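Local coordinates for protein dehydroquinate synthase (Thermus thermophilus, PDB 1UJN) that probably converts 3-deoxy-D-arabino-heptulosonate 7-phosphate to 3-dehydroquinate with release of phosphate, the second step of the chorismate pathway, using NAD and a divalent metal, at residues 65-70 with 132-137. Numbering follows the deposited sequence.
Sequences KSLEVY and TGINLP
Ile134 is the knob of this contact: its CB and CG2 press on the backbone of Lys65, CB lying 3.7 Å from Lys65 C, while CD1 reaches into the hollow between Leu67 and Tyr70 at the start of helix 67-80, where Ser66 is the N-cap, its OG accepting from Val69 N. The Ile134 and Leu67 side chains meet at about a right angle, with Leu67 CD2 3.7 Å from Ile134 CD1. The other branch, Leu67 CD1, rests on Leu136 CD2 at 3.7 Å, so the leucine fork bridges two residues of strand 131-136; both leucines also pack on the second subunit. Alongside, Asn135 N donates to Lys65 O (2.8 Å, 164°). The Lys65 chain, bent at chi3 (58°), brings CE to 3.7 Å from Gly133 O, and its NZ forms a salt bridge with Asp98 and a hydrogen bond with Asn141 OD1. Asn135 OD1 accepts from Asn141 N; ND2 donates to Glu62. An alanine at Asn135 would probably leave Glu62 and Asn141 N without these partners and open a gap beside Lys65 CB. Next to Lys140, predicted to bind NAD, the buried lysine charge is thus probably balanced by Asp98, and the Asn135 amide is held at both ends.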
# COMPACT_ATOMS: atom_id res chain seq x y z
N LYS A 65 1.06 6.11 -15.54
CA LYS A 65 0.50 6.16 -14.20
C LYS A 65 -1.01 5.96 -14.24
O LYS A 65 -1.78 6.86 -13.91
CB LYS A 65 0.87 7.49 -13.53
CG LYS A 65 2.36 7.60 -13.22
CD LYS A 65 2.76 8.99 -12.74
CE LYS A 65 2.00 9.42 -11.49
NZ LYS A 65 2.53 10.73 -10.98
N SER A 66 -1.42 4.76 -14.63
CA SER A 66 -2.83 4.42 -14.75
C SER A 66 -3.12 3.04 -14.17
O SER A 66 -2.21 2.23 -14.00
CB SER A 66 -3.25 4.42 -16.21
OG SER A 66 -2.66 3.32 -16.89
N LEU A 67 -4.39 2.79 -13.88
CA LEU A 67 -4.81 1.50 -13.33
C LEU A 67 -4.54 0.38 -14.32
O LEU A 67 -4.20 -0.73 -13.93
CB LEU A 67 -6.30 1.53 -12.99
CG LEU A 67 -6.72 2.31 -11.74
CD1 LEU A 67 -8.22 2.57 -11.75
CD2 LEU A 67 -6.31 1.52 -10.50
N GLU A 68 -4.68 0.68 -15.61
CA GLU A 68 -4.45 -0.32 -16.63
C GLU A 68 -2.99 -0.79 -16.67
O GLU A 68 -2.72 -1.99 -16.71
CB GLU A 68 -4.85 0.21 -18.01
CG GLU A 68 -4.73 -0.84 -19.10
CD GLU A 68 -5.49 -2.11 -18.77
OE1 GLU A 68 -6.74 -2.08 -18.76
OE2 GLU A 68 -4.83 -3.15 -18.50
N VAL A 69 -2.06 0.16 -16.66
CA VAL A 69 -0.64 -0.20 -16.71
C VAL A 69 -0.23 -0.88 -15.40
O VAL A 69 0.58 -1.81 -15.40
CB VAL A 69 0.23 1.04 -16.96
CG1 VAL A 69 1.70 0.66 -16.99
CG2 VAL A 69 -0.17 1.67 -18.29
N TYR A 70 -0.81 -0.42 -14.30
CA TYR A 70 -0.55 -0.97 -12.97
C TYR A 70 -0.92 -2.45 -12.97
O TYR A 70 -0.14 -3.31 -12.55
CB TYR A 70 -1.38 -0.18 -11.95
CG TYR A 70 -1.42 -0.74 -10.54
CD1 TYR A 70 -0.27 -0.78 -9.74
CD2 TYR A 70 -2.62 -1.19 -9.99
CE1 TYR A 70 -0.33 -1.26 -8.42
CE2 TYR A 70 -2.69 -1.67 -8.67
CZ TYR A 70 -1.54 -1.70 -7.89
OH TYR A 70 -1.62 -2.17 -6.60
N THR A 132 4.81 7.24 -4.07
CA THR A 132 4.60 6.43 -5.27
C THR A 132 3.11 6.47 -5.55
O THR A 132 2.33 6.86 -4.68
CB THR A 132 5.03 4.95 -5.07
OG1 THR A 132 4.05 4.27 -4.27
CG2 THR A 132 6.38 4.87 -4.38
N GLY A 133 2.71 6.10 -6.76
CA GLY A 133 1.29 6.11 -7.06
C GLY A 133 0.93 6.29 -8.52
O GLY A 133 1.80 6.37 -9.39
N ILE A 134 -0.37 6.36 -8.79
CA ILE A 134 -0.88 6.52 -10.14
C ILE A 134 -2.03 7.52 -10.15
O ILE A 134 -2.44 8.03 -9.10
CB ILE A 134 -1.38 5.16 -10.69
CG1 ILE A 134 -2.44 4.58 -9.75
CG2 ILE A 134 -0.20 4.18 -10.81
CD1 ILE A 134 -3.13 3.33 -10.28
N ASN A 135 -2.56 7.80 -11.34
CA ASN A 135 -3.66 8.75 -11.49
C ASN A 135 -4.98 8.03 -11.70
O ASN A 135 -5.02 6.82 -11.96
CB ASN A 135 -3.44 9.66 -12.70
CG ASN A 135 -2.08 10.33 -12.70
OD1 ASN A 135 -1.65 10.88 -11.69
ND2 ASN A 135 -1.40 10.30 -13.85
N LEU A 136 -6.07 8.79 -11.58
CA LEU A 136 -7.42 8.29 -11.81
C LEU A 136 -8.07 9.33 -12.72
O LEU A 136 -7.59 10.46 -12.83
CB LEU A 136 -8.23 8.23 -10.51
CG LEU A 136 -7.83 7.24 -9.42
CD1 LEU A 136 -8.70 7.47 -8.18
CD2 LEU A 136 -8.01 5.82 -9.93
N PRO A 137 -9.17 8.97 -13.39
CA PRO A 137 -9.84 9.93 -14.27
C PRO A 137 -10.25 11.17 -13.47
O PRO A 137 -10.28 12.28 -13.99
CB PRO A 137 -11.04 9.15 -14.78
CG PRO A 137 -10.51 7.75 -14.87
CD PRO A 137 -9.73 7.62 -13.57
O HOH W 1 0.59 12.53 -12.10
O HOH W 2 -2.59 9.08 -16.33
O HOH W 3 -5.90 5.23 -13.85